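Local coordinates for PKS (Streptomyces albus, PDB 4OQJ), which probably catalyses acyl-chain-extending condensation on a carrier-protein-bound intermediate, as a ketosynthase of the "AT-less" type I polyketide synthase that makes oxazolomycin, at residues 117-122 / 505-510; 548-553 / 596-601; 343-348 / 411-416; 50-55 / 241-246. One frame throughout, in Å; residues are numbered along the deposited sequence.

Contact 1 of 4, residues 117-122 / 505-510; sequences ALERAG and LGRRVL
R507 reaches from the loop after helix 496-505 to E119, near the C-terminal end of helix 105-121. From CB, CG lies anti to the carbonyl carbon, and a bend at chi2 (-72°) turns CD toward the glutamate, where R507 CD meets E119 OE2 at 3.3 Å. Next along, R507 NE is 3.5 Å from E119 OE2. This is a salt bridge of charges alone, since the oxygen stands well out of the guanidinium plane and no N-H points at it. One face of the guanidinium lies under E119 CB, 3.7 Å from R507 NH1. At the tip, R507 NH1 donates to the backbone E119 O (2.8 Å), a bent bond of 137°, and also to G506 O at 2.9 Å. R507 NH2 donates hydrogen bonds to P695 O and to a water 3.0 Å away, in the guanidinium plane, which in turn donates to E119 O. E119 OE1 accepts from Y697 N. Nearby, G122 closes the helix as the C-prime residue of a Schellman motif, and its O approaches G506 CA to 3.0 Å. A cation bonded to a carbonyl of the last helical turn, beside a carboxylate, would probably offset the negative character of that helix end.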
loop_
_atom_site.group_PDB
_atom_site.type_symbol
_atom_site.label_atom_id
_atom_site.label_comp_id
_atom_site.label_asym_id
_atom_site.label_seq_id
_atom_site.Cartn_x
_atom_site.Cartn_y
_atom_site.Cartn_z
ATOM N N ALA A 117 0.065 -10.306 -18.269
ATOM C CA ALA A 117 -0.523 -8.973 -18.407
ATOM C C ALA A 117 0.412 -8.035 -19.167
ATOM O O ALA A 117 -0.036 -7.251 -20.014
ATOM C CB ALA A 117 -0.869 -8.388 -17.047
ATOM N N LEU A 118 1.702 -8.114 -18.870
ATOM C CA LEU A 118 2.699 -7.289 -19.555
ATOM C C LEU A 118 2.848 -7.734 -21.010
ATOM O O LEU A 118 2.948 -6.906 -21.911
ATOM C CB LEU A 118 4.041 -7.354 -18.831
ATOM C CG LEU A 118 4.070 -6.518 -17.549
ATOM C CD1 LEU A 118 5.158 -6.981 -16.621
ATOM C CD2 LEU A 118 4.254 -5.058 -17.917
ATOM N N GLU A 119 2.838 -9.039 -21.243
ATOM C CA GLU A 119 2.796 -9.553 -22.603
ATOM C C GLU A 119 1.607 -9.014 -23.398
ATOM O O GLU A 119 1.760 -8.612 -24.537
ATOM C CB GLU A 119 2.747 -11.073 -22.592
ATOM C CG GLU A 119 4.097 -11.736 -22.547
ATOM C CD GLU A 119 3.970 -13.225 -22.779
ATOM O OE1 GLU A 119 3.057 -13.834 -22.166
ATOM O OE2 GLU A 119 4.768 -13.777 -23.573
ATOM N N ARG A 120 0.413 -9.035 -22.818
ATOM C CA ARG A 120 -0.751 -8.564 -23.548
ATOM C C ARG A 120 -0.644 -7.065 -23.791
ATOM O O ARG A 120 -1.074 -6.582 -24.839
ATOM C CB ARG A 120 -2.044 -8.910 -22.793
ATOM C CG ARG A 120 -3.304 -8.428 -23.462
ATOM C CD ARG A 120 -4.517 -9.199 -22.968
ATOM N NE ARG A 120 -4.504 -10.601 -23.400
ATOM C CZ ARG A 120 -4.125 -11.638 -22.648
ATOM N NH1 ARG A 120 -4.167 -12.871 -23.146
ATOM N NH2 ARG A 120 -3.720 -11.465 -21.396
ATOM N N ALA A 121 -0.046 -6.338 -22.848
ATOM C CA ALA A 121 0.194 -4.902 -23.021
ATOM C C ALA A 121 1.215 -4.620 -24.115
ATOM O O ALA A 121 1.162 -3.573 -24.765
ATOM C CB ALA A 121 0.657 -4.278 -21.715
ATOM N N GLY A 122 2.137 -5.559 -24.323
ATOM C CA GLY A 122 3.143 -5.437 -25.361
ATOM C C GLY A 122 4.482 -4.907 -24.856
ATOM O O GLY A 122 5.283 -4.442 -25.659
ATOM N N LEU A 505 9.217 -6.291 -29.757
ATOM C CA LEU A 505 9.458 -5.351 -28.664
ATOM C C LEU A 505 8.814 -5.780 -27.358
ATOM O O LEU A 505 9.230 -5.345 -26.287
ATOM C CB LEU A 505 8.930 -3.968 -29.037
ATOM C CG LEU A 505 9.589 -3.287 -30.242
ATOM C CD1 LEU A 505 8.708 -2.141 -30.694
ATOM C CD2 LEU A 505 10.993 -2.790 -29.905
ATOM N N GLY A 506 7.824 -6.656 -27.442
ATOM C CA GLY A 506 6.924 -6.897 -26.323
ATOM C C GLY A 506 6.929 -8.314 -25.802
ATOM O O GLY A 506 6.011 -8.710 -25.083
ATOM N N ARG A 507 7.975 -9.066 -26.140
ATOM C CA ARG A 507 8.093 -10.464 -25.726
ATOM C C ARG A 507 9.488 -10.717 -25.171
ATOM O O ARG A 507 10.467 -10.194 -25.695
ATOM C CB ARG A 507 7.805 -11.393 -26.908
ATOM C CG ARG A 507 6.351 -11.395 -27.352
ATOM C CD ARG A 507 5.498 -12.125 -26.329
ATOM N NE ARG A 507 4.073 -12.189 -26.657
ATOM C CZ ARG A 507 3.219 -11.182 -26.498
ATOM N NH1 ARG A 507 3.648 -9.999 -26.064
ATOM N NH2 ARG A 507 1.935 -11.355 -26.784
ATOM N N ARG A 508 9.592 -11.505 -24.106
ATOM C CA ARG A 508 10.899 -11.800 -23.533
ATOM C C ARG A 508 11.807 -12.463 -24.585
ATOM O O ARG A 508 11.353 -13.304 -25.348
ATOM C CB ARG A 508 10.764 -12.707 -22.317
ATOM C CG ARG A 508 12.092 -12.943 -21.615
ATOM C CD ARG A 508 11.913 -13.669 -20.306
ATOM N NE ARG A 508 11.446 -12.777 -19.244
ATOM C CZ ARG A 508 11.494 -13.084 -17.955
ATOM N NH1 ARG A 508 11.976 -14.257 -17.563
ATOM N NH2 ARG A 508 11.071 -12.218 -17.056
ATOM N N VAL A 509 13.079 -12.081 -24.605
ATOM C CA VAL A 509 14.053 -12.644 -25.552
ATOM C C VAL A 509 14.581 -13.944 -24.986
ATOM O O VAL A 509 15.306 -13.932 -23.986
ATOM C CB VAL A 509 15.242 -11.680 -25.794
ATOM C CG1 VAL A 509 16.248 -12.290 -26.770
ATOM C CG2 VAL A 509 14.740 -10.359 -26.301
ATOM N N LEU A 510 14.222 -15.060 -25.603
ATOM C CA LEU A 510 14.526 -16.371 -25.035
ATOM C C LEU A 510 15.317 -17.222 -26.041
ATOM O O LEU A 510 15.441 -16.837 -27.202
ATOM C CB LEU A 510 13.227 -17.055 -24.596
ATOM C CG LEU A 510 12.514 -16.370 -23.418
ATOM C CD1 LEU A 510 11.090 -16.886 -23.251
ATOM C CD2 LEU A 510 13.287 -16.600 -22.136
HETATM O O HOH W 1 0.383 -8.853 -26.999
HETATM O O HOH W 2 7.490 -14.013 -23.591
#

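Contact 2 of 4, residues 548-553 / 596-601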
loop_
_atom_site.group_PDB
_atom_site.type_symbol
_atom_site.label_atom_id
_atom_site.label_comp_id
_atom_site.label_asym_id
_atom_site.label_seq_id
_atom_site.Cartn_x
_atom_site.Cartn_y
_atom_site.Cartn_z
ATOM N N VAL A 548 28.548 -13.187 -41.179
ATOM C CA VAL A 548 28.063 -12.755 -42.483
ATOM C C VAL A 548 29.237 -12.760 -43.435
ATOM O O VAL A 548 30.329 -12.319 -43.090
ATOM C CB VAL A 548 27.392 -11.359 -42.457
ATOM C CG1 VAL A 548 26.134 -11.387 -41.580
ATOM C CG2 VAL A 548 28.342 -10.283 -41.992
ATOM N N GLU A 549 29.003 -13.288 -44.630
ATOM C CA GLU A 549 30.059 -13.452 -45.615
ATOM C C GLU A 549 29.900 -12.469 -46.747
ATOM O O GLU A 549 28.859 -12.414 -47.401
ATOM C CB GLU A 549 30.063 -14.871 -46.167
ATOM C CG GLU A 549 30.284 -15.919 -45.101
ATOM C CD GLU A 549 30.948 -17.169 -45.638
ATOM O OE1 GLU A 549 31.045 -17.313 -46.878
ATOM O OE2 GLU A 549 31.380 -18.006 -44.816
ATOM N N LEU A 550 30.941 -11.679 -46.960
ATOM C CA LEU A 550 30.985 -10.776 -48.091
ATOM C C LEU A 550 31.687 -11.503 -49.221
ATOM O O LEU A 550 32.906 -11.702 -49.187
ATOM C CB LEU A 550 31.703 -9.478 -47.727
ATOM C CG LEU A 550 31.677 -8.390 -48.800
ATOM C CD1 LEU A 550 31.646 -7.030 -48.143
ATOM C CD2 LEU A 550 32.889 -8.516 -49.712
ATOM N N VAL A 551 30.902 -11.919 -50.209
ATOM C CA VAL A 551 31.407 -12.792 -51.265
ATOM C C VAL A 551 31.772 -12.023 -52.509
ATOM O O VAL A 551 31.418 -10.858 -52.658
ATOM C CB VAL A 551 30.373 -13.870 -51.666
ATOM C CG1 VAL A 551 30.145 -14.841 -50.522
ATOM C CG2 VAL A 551 29.050 -13.226 -52.109
ATOM N N THR A 552 32.494 -12.688 -53.402
ATOM C CA THR A 552 32.584 -12.234 -54.777
ATOM C C THR A 552 31.325 -12.711 -55.484
ATOM O O THR A 552 30.553 -13.509 -54.945
ATOM C CB THR A 552 33.821 -12.776 -55.508
ATOM O OG1 THR A 552 33.923 -14.186 -55.276
ATOM C CG2 THR A 552 35.084 -12.080 -55.025
ATOM N N GLY A 553 31.130 -12.231 -56.701
ATOM C CA GLY A 553 29.922 -12.519 -57.440
ATOM C C GLY A 553 29.544 -11.254 -58.155
ATOM O O GLY A 553 29.987 -10.174 -57.774
ATOM N N ALA A 596 30.339 -2.691 -57.477
ATOM C CA ALA A 596 28.914 -2.655 -57.199
ATOM C C ALA A 596 28.526 -3.754 -56.219
ATOM O O ALA A 596 27.758 -3.527 -55.293
ATOM C CB ALA A 596 28.133 -2.792 -58.489
ATOM N N ALA A 597 29.070 -4.948 -56.423
ATOM C CA ALA A 597 28.778 -6.070 -55.538
ATOM C C ALA A 597 29.317 -5.786 -54.143
ATOM O O ALA A 597 28.656 -6.080 -53.152
ATOM C CB ALA A 597 29.372 -7.363 -56.087
ATOM N N PHE A 598 30.512 -5.207 -54.062
ATOM C CA PHE A 598 31.058 -4.814 -52.770
ATOM C C PHE A 598 30.137 -3.815 -52.068
ATOM O O PHE A 598 29.728 -4.039 -50.930
ATOM C CB PHE A 598 32.450 -4.197 -52.917
ATOM C CG PHE A 598 32.982 -3.639 -51.635
ATOM C CD1 PHE A 598 33.584 -4.468 -50.697
ATOM C CD2 PHE A 598 32.854 -2.297 -51.345
ATOM C CE1 PHE A 598 34.051 -3.959 -49.504
ATOM C CE2 PHE A 598 33.323 -1.788 -50.153
ATOM C CZ PHE A 598 33.921 -2.622 -49.233
ATOM N N ALA A 599 29.823 -2.716 -52.752
ATOM C CA ALA A 599 29.016 -1.633 -52.180
ATOM C C ALA A 599 27.710 -2.132 -51.557
ATOM O O ALA A 599 27.413 -1.810 -50.412
ATOM C CB ALA A 599 28.715 -0.590 -53.237
ATOM N N VAL A 600 26.941 -2.914 -52.303
ATOM C CA VAL A 600 25.681 -3.446 -51.799
ATOM C C VAL A 600 25.898 -4.283 -50.543
ATOM O O VAL A 600 25.148 -4.168 -49.582
ATOM C CB VAL A 600 24.968 -4.305 -52.849
ATOM C CG1 VAL A 600 23.654 -4.874 -52.291
ATOM C CG2 VAL A 600 24.682 -3.478 -54.080
ATOM N N GLN A 601 26.934 -5.118 -50.547
ATOM C CA GLN A 601 27.193 -5.988 -49.409
ATOM C C GLN A 601 27.698 -5.190 -48.208
ATOM O O GLN A 601 27.285 -5.456 -47.085
ATOM C CB GLN A 601 28.200 -7.083 -49.783
ATOM C CG GLN A 601 27.615 -8.166 -50.683
ATOM C CD GLN A 601 28.615 -9.261 -51.031
ATOM O OE1 GLN A 601 28.658 -10.305 -50.386
ATOM N NE2 GLN A 601 29.403 -9.031 -52.065
#
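Q601 holds its amide against the backbone of V551, the two side chains crossing at about a right angle. CG of Q601 lies anti to the carbonyl carbon (chi1 -73°) and the chain is extended beyond it, which carries the amide from helix 594-610 across to segment 548-553. Both ends of the amide are used on one residue. V551 N donates to Q601 OE1 at 2.8 Å with an angle of 151°, and Q601 NE2 donates to V551 O, also at 2.8 Å, in a nearly straight bond of 171°. V551 O lies close to the amide plane. The second N-H of Q601 NE2 turns back to its own helix and meets A597 O at 3.2 Å from above the carbonyl plane, while Q601 N reaches the same oxygen from the other face.

L550 lies across the stem of the glutamine: L550 CD1 is 3.8 Å from Q601 CB. The same methyl approaches F598 CD1 at 4.1 Å, the leucine and the ring meeting obliquely. F598 also packs on helices 568-581 and 627-635, and L550 thereby joins the region of strand 547-549, part of a small parallel sheet with 617-618 and 648-650, to that apolar cluster. Further along, G553 O touches A597 CB at 3.3 Å, although G553 is poorly ordered.

The glutamine thus supplies the acceptor and donor that a neighbouring peptide would offer, and satisfies V551 N and O, one residue beyond L550, whose backbone still pairs with V618. With both amide protons engaged, the amide flip is fixed.

Contact 3 of 4, residues 343-348 / 411-416; sequences ALNQAF and GPFYVG
N345 OD1 sits among carbon atoms of segment 411-416, 3.3 Å from G411 CA and 3.4 Å from F413 CD2. The oxygen comes to the edge of the F413 ring, near its plane, and the amide and ring planes are only 18° apart. Having no side chain, G411 allows this close approach at its CA. The other end of the same amide, ND2, donates to D407 O, which fixes the rotation of the group and keeps OD1 directed at the glycine and the ring.

F413 is the centre of the apolar part. Its CG lies anti to the carbonyl carbon (chi1 -58°), and the ring beyond it points its CZ at the middle of F348. The pair is T-shaped: the centroids are 4.8 Å apart, the planes at 69°, and the edge of F413 meets the face of F348. L344 CB touches F413 CE2 at 3.5 Å. L344 CD1 lies over one face of F413, while P412 CG covers the opposite face and also reaches F348 CD2 at 4.1 Å.

V326 of strand 325-327 touches L344, F348 and F413 alike, so the cluster lies between helix and sheet. Helix 336-348 connects the adjacent parallel strands 325-327 and 360-363, and strand 413-415 continues the sheet at its outer edge. This is a beta-alpha-beta crossover helix packed on the sheet of the thiolase fold.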
loop_
_atom_site.group_PDB
_atom_site.type_symbol
_atom_site.label_atom_id
_atom_site.label_comp_id
_atom_site.label_asym_id
_atom_site.label_seq_id
_atom_site.Cartn_x
_atom_site.Cartn_y
_atom_site.Cartn_z
ATOM N N ALA A 343 -26.979 2.202 -0.454
ATOM C CA ALA A 343 -25.797 3.052 -0.491
ATOM C C ALA A 343 -25.606 3.669 -1.877
ATOM O O ALA A 343 -25.298 4.848 -1.995
ATOM C CB ALA A 343 -24.560 2.253 -0.090
ATOM N N LEU A 344 -25.778 2.858 -2.919
ATOM C CA LEU A 344 -25.715 3.340 -4.295
ATOM C C LEU A 344 -26.808 4.372 -4.593
ATOM O O LEU A 344 -26.546 5.395 -5.233
ATOM C CB LEU A 344 -25.844 2.176 -5.267
ATOM C CG LEU A 344 -24.618 1.270 -5.402
ATOM C CD1 LEU A 344 -25.029 0.004 -6.128
ATOM C CD2 LEU A 344 -23.483 2.005 -6.152
ATOM N N ASN A 345 -28.023 4.096 -4.137
ATOM C CA ASN A 345 -29.125 5.061 -4.272
ATOM C C ASN A 345 -28.726 6.399 -3.641
ATOM O O ASN A 345 -28.885 7.456 -4.244
ATOM C CB ASN A 345 -30.412 4.549 -3.610
ATOM C CG ASN A 345 -31.167 3.529 -4.459
ATOM O OD1 ASN A 345 -30.892 3.348 -5.644
ATOM N ND2 ASN A 345 -32.132 2.853 -3.841
ATOM N N GLN A 346 -28.198 6.339 -2.424
ATOM C CA GLN A 346 -27.845 7.557 -1.696
ATOM C C GLN A 346 -26.763 8.317 -2.464
ATOM O O GLN A 346 -26.874 9.527 -2.663
ATOM C CB GLN A 346 -27.373 7.238 -0.269
ATOM C CG GLN A 346 -26.881 8.464 0.489
ATOM C CD GLN A 346 -26.406 8.150 1.904
ATOM O OE1 GLN A 346 -27.075 7.443 2.653
ATOM N NE2 GLN A 346 -25.241 8.675 2.267
ATOM N N ALA A 347 -25.721 7.616 -2.908
ATOM C CA ALA A 347 -24.660 8.272 -3.660
ATOM C C ALA A 347 -25.185 8.852 -4.976
ATOM O O ALA A 347 -24.861 9.988 -5.329
ATOM C CB ALA A 347 -23.513 7.298 -3.931
ATOM N N PHE A 348 -25.991 8.077 -5.700
ATOM C CA PHE A 348 -26.421 8.476 -7.028
ATOM C C PHE A 348 -27.429 9.628 -6.974
ATOM O O PHE A 348 -27.429 10.478 -7.859
ATOM C CB PHE A 348 -27.008 7.275 -7.795
ATOM C CG PHE A 348 -25.967 6.466 -8.544
ATOM C CD1 PHE A 348 -24.900 5.882 -7.877
ATOM C CD2 PHE A 348 -26.060 6.294 -9.918
ATOM C CE1 PHE A 348 -23.938 5.142 -8.573
ATOM C CE2 PHE A 348 -25.111 5.558 -10.615
ATOM C CZ PHE A 348 -24.046 4.981 -9.941
ATOM N N GLY A 411 -34.240 4.450 -6.779
ATOM C CA GLY A 411 -33.081 4.824 -7.569
ATOM C C GLY A 411 -33.149 4.320 -8.997
ATOM O O GLY A 411 -34.186 3.822 -9.441
ATOM N N PRO A 412 -32.029 4.434 -9.720
ATOM C CA PRO A 412 -31.975 4.109 -11.151
ATOM C C PRO A 412 -31.681 2.641 -11.478
ATOM O O PRO A 412 -31.655 2.276 -12.657
ATOM C CB PRO A 412 -30.828 4.989 -11.642
ATOM C CG PRO A 412 -29.863 4.979 -10.469
ATOM C CD PRO A 412 -30.736 4.943 -9.225
ATOM N N PHE A 413 -31.457 1.809 -10.469
ATOM C CA PHE A 413 -30.882 0.488 -10.718
ATOM C C PHE A 413 -31.897 -0.589 -11.061
ATOM O O PHE A 413 -33.042 -0.564 -10.621
ATOM C CB PHE A 413 -30.049 0.061 -9.510
ATOM C CG PHE A 413 -28.965 1.028 -9.207
ATOM C CD1 PHE A 413 -27.891 1.157 -10.077
ATOM C CD2 PHE A 413 -29.042 1.862 -8.106
ATOM C CE1 PHE A 413 -26.898 2.068 -9.843
ATOM C CE2 PHE A 413 -28.048 2.790 -7.866
ATOM C CZ PHE A 413 -26.972 2.893 -8.735
ATOM N N TYR A 414 -31.433 -1.528 -11.871
ATOM C CA TYR A 414 -32.161 -2.734 -12.197
ATOM C C TYR A 414 -31.103 -3.798 -12.495
ATOM O O TYR A 414 -29.995 -3.477 -12.953
ATOM C CB TYR A 414 -33.096 -2.519 -13.403
ATOM C CG TYR A 414 -32.359 -2.535 -14.727
ATOM C CD1 TYR A 414 -31.720 -1.397 -15.213
ATOM C CD2 TYR A 414 -32.286 -3.701 -15.485
ATOM C CE1 TYR A 414 -31.029 -1.424 -16.428
ATOM C CE2 TYR A 414 -31.608 -3.737 -16.688
ATOM C CZ TYR A 414 -30.979 -2.605 -17.155
ATOM O OH TYR A 414 -30.313 -2.674 -18.355
ATOM N N VAL A 415 -31.432 -5.056 -12.238
ATOM C CA VAL A 415 -30.491 -6.141 -12.478
ATOM C C VAL A 415 -30.595 -6.618 -13.929
ATOM O O VAL A 415 -31.609 -7.176 -14.331
ATOM C CB VAL A 415 -30.747 -7.313 -11.518
ATOM C CG1 VAL A 415 -29.755 -8.445 -11.772
ATOM C CG2 VAL A 415 -30.660 -6.834 -10.064
ATOM N N GLY A 416 -29.552 -6.378 -14.718
ATOM C CA GLY A 416 -29.534 -6.822 -16.103
ATOM C C GLY A 416 -29.310 -8.322 -16.197
ATOM O O GLY A 416 -28.397 -8.858 -15.554
#

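Contact 4 of 4, residues 50-55 / 241-246; sequences ETLTHF and DGHCRA
The nearest CA atoms are those of L52 and G242, 7.3 Å apart, so the two segments are joined through side chains and not as paired strands; G242 has positive phi and turns its carbonyl toward L52. The principal bond is between E50 and H243. H243 ND1 donates to E50 OE2 at 2.6 Å, nearly straight at 166°, on the syn lone pair and close to the ring plane. L52 comes from another side: its CG is anti to the backbone N (chi1 -173°), and L52 CD2 lies over a face of the imidazole, 4.3 Å from the H243 ring centroid and 22° off the normal, a CH-pi contact. The same methyl is 3.3 Å from G242 O.

In the fold, E50 and L52 lie on the segment that carries strand 53-54, an outer strand of a small antiparallel sheet with 75-79 and 230-231, while 241-246 belongs to the loop between strands 230-231 and 259-267. That loop is shaped by an Asx turn in which D241 OD1 accepts from H243 N at 3.0 Å, and S239 OG bonds to the same oxygen.

The other carboxylate oxygen, D241 OD2, forms a salt bridge with R245 NH2 at 2.7 Å. H243 CB rests over one face of that guanidinium, so the arginine backs the histidine. The carboxylate of E50 probably raises the proton affinity of the imidazole.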
loop_
_atom_site.group_PDB
_atom_site.type_symbol
_atom_site.label_atom_id
_atom_site.label_comp_id
_atom_site.label_asym_id
_atom_site.label_seq_id
_atom_site.Cartn_x
_atom_site.Cartn_y
_atom_site.Cartn_z
ATOM N N GLU A 50 -22.344 -20.094 -15.151
ATOM C CA GLU A 50 -21.846 -20.307 -13.788
ATOM C C GLU A 50 -20.693 -21.301 -13.862
ATOM O O GLU A 50 -20.842 -22.336 -14.496
ATOM C CB GLU A 50 -22.936 -20.892 -12.897
ATOM C CG GLU A 50 -23.348 -20.104 -11.721
ATOM C CD GLU A 50 -24.339 -20.885 -10.878
ATOM O OE1 GLU A 50 -25.043 -21.754 -11.438
ATOM O OE2 GLU A 50 -24.403 -20.650 -9.659
ATOM N N THR A 51 -19.563 -21.023 -13.221
ATOM C CA THR A 51 -18.393 -21.898 -13.356
ATOM C C THR A 51 -18.250 -22.868 -12.188
ATOM O O THR A 51 -17.240 -23.578 -12.068
ATOM C CB THR A 51 -17.115 -21.069 -13.477
ATOM O OG1 THR A 51 -17.039 -20.196 -12.358
ATOM C CG2 THR A 51 -17.145 -20.243 -14.746
ATOM N N LEU A 52 -19.266 -22.885 -11.335
ATOM C CA LEU A 52 -19.336 -23.793 -10.196
ATOM C C LEU A 52 -19.041 -25.236 -10.597
ATOM O O LEU A 52 -19.607 -25.749 -11.563
ATOM C CB LEU A 52 -20.717 -23.712 -9.556
ATOM C CG LEU A 52 -20.905 -24.481 -8.253
ATOM C CD1 LEU A 52 -20.052 -23.855 -7.158
ATOM C CD2 LEU A 52 -22.370 -24.519 -7.860
ATOM N N THR A 53 -18.144 -25.874 -9.855
ATOM C CA THR A 53 -17.837 -27.282 -10.045
ATOM C C THR A 53 -18.540 -28.094 -8.961
ATOM O O THR A 53 -18.460 -27.750 -7.785
ATOM C CB THR A 53 -16.315 -27.544 -9.991
ATOM O OG1 THR A 53 -15.667 -26.860 -11.074
ATOM C CG2 THR A 53 -16.009 -29.042 -10.085
ATOM N N HIS A 54 -19.252 -29.148 -9.358
ATOM C CA HIS A 54 -19.853 -30.077 -8.397
ATOM C C HIS A 54 -18.910 -31.268 -8.193
ATOM O O HIS A 54 -18.398 -31.832 -9.159
ATOM C CB HIS A 54 -21.226 -30.548 -8.873
ATOM C CG HIS A 54 -22.272 -29.476 -8.848
ATOM N ND1 HIS A 54 -22.497 -28.630 -9.913
ATOM C CD2 HIS A 54 -23.144 -29.105 -7.883
ATOM C CE1 HIS A 54 -23.468 -27.788 -9.607
ATOM N NE2 HIS A 54 -23.876 -28.053 -8.378
ATOM N N PHE A 55 -18.659 -31.627 -6.937
ATOM C CA PHE A 55 -17.715 -32.700 -6.628
ATOM C C PHE A 55 -18.453 -33.999 -6.335
ATOM O O PHE A 55 -19.427 -34.010 -5.578
ATOM C CB PHE A 55 -16.843 -32.341 -5.424
ATOM C CG PHE A 55 -16.077 -31.057 -5.574
ATOM C CD1 PHE A 55 -15.134 -30.907 -6.571
ATOM C CD2 PHE A 55 -16.283 -30.013 -4.684
ATOM C CE1 PHE A 55 -14.414 -29.725 -6.692
ATOM C CE2 PHE A 55 -15.565 -28.826 -4.800
ATOM C CZ PHE A 55 -14.632 -28.692 -5.804
ATOM N N ASP A 241 -26.173 -23.982 -1.195
ATOM C CA ASP A 241 -26.221 -24.768 -2.431
ATOM C C ASP A 241 -25.098 -24.453 -3.424
ATOM O O ASP A 241 -25.111 -24.943 -4.550
ATOM C CB ASP A 241 -27.563 -24.553 -3.122
ATOM C CG ASP A 241 -27.848 -23.088 -3.417
ATOM O OD1 ASP A 241 -26.944 -22.231 -3.236
ATOM O OD2 ASP A 241 -28.984 -22.801 -3.851
ATOM N N GLY A 242 -24.136 -23.631 -3.024
ATOM C CA GLY A 242 -23.026 -23.296 -3.906
ATOM C C GLY A 242 -23.359 -22.259 -4.972
ATOM O O GLY A 242 -22.510 -21.904 -5.793
ATOM N N HIS A 243 -24.598 -21.782 -4.978
ATOM C CA HIS A 243 -25.014 -20.733 -5.904
ATOM C C HIS A 243 -25.017 -19.377 -5.203
ATOM O O HIS A 243 -25.335 -19.282 -4.018
ATOM C CB HIS A 243 -26.401 -21.029 -6.474
ATOM C CG HIS A 243 -26.466 -22.298 -7.261
ATOM N ND1 HIS A 243 -25.931 -22.413 -8.527
ATOM C CD2 HIS A 243 -26.992 -23.511 -6.965
ATOM C CE1 HIS A 243 -26.123 -23.640 -8.975
ATOM N NE2 HIS A 243 -26.765 -24.327 -8.047
ATOM N N CYS A 244 -24.674 -18.340 -5.955
ATOM C CA CYS A 244 -24.642 -16.968 -5.451
ATOM C C CYS A 244 -25.734 -16.142 -6.140
ATOM O O CYS A 244 -25.567 -15.690 -7.281
ATOM C CB CYS A 244 -23.259 -16.358 -5.692
ATOM S SG CYS A 244 -23.076 -14.624 -5.183
ATOM N N ARG A 245 -26.853 -15.948 -5.450
ATOM C CA ARG A 245 -28.053 -15.418 -6.106
ATOM C C ARG A 245 -28.212 -13.931 -5.821
ATOM O O ARG A 245 -29.165 -13.508 -5.160
ATOM C CB ARG A 245 -29.291 -16.189 -5.649
ATOM C CG ARG A 245 -29.152 -17.703 -5.773
ATOM C CD ARG A 245 -30.394 -18.431 -5.241
ATOM N NE ARG A 245 -30.204 -19.881 -5.208
ATOM C CZ ARG A 245 -30.358 -20.683 -6.259
ATOM N NH1 ARG A 245 -30.703 -20.186 -7.438
ATOM N NH2 ARG A 245 -30.159 -21.988 -6.134
ATOM N N ALA A 246 -27.280 -13.144 -6.355
ATOM C CA ALA A 246 -27.165 -11.738 -6.005
ATOM C C ALA A 246 -28.428 -10.958 -6.357
ATOM O O ALA A 246 -28.896 -10.990 -7.502
ATOM C CB ALA A 246 -25.949 -11.115 -6.703
#

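How the contacts relate
Contacts 1, 3 and 4 belong at least in part to the ketosynthase, whereas contact 2 lies apart, its centre 44 Å from that of the chain. Contacts 3 and 4 are neighbours without touching: nearest atoms are about 5 Å apart and centres 26 Å. Contact 1 lies more centrally, its nearest atoms about 17 Å from contact 4, and ties the N-terminal half of the ketosynthase to the C-terminal extension. Along the chain, contacts 1 and 4 cross, and contact 3 falls between the two segments of contact 1. Contact 2 is about 60 Å from contact 3 between nearest atoms, across the chain's centre. S292 and K294, which bind a potassium ion, belong to none of the four.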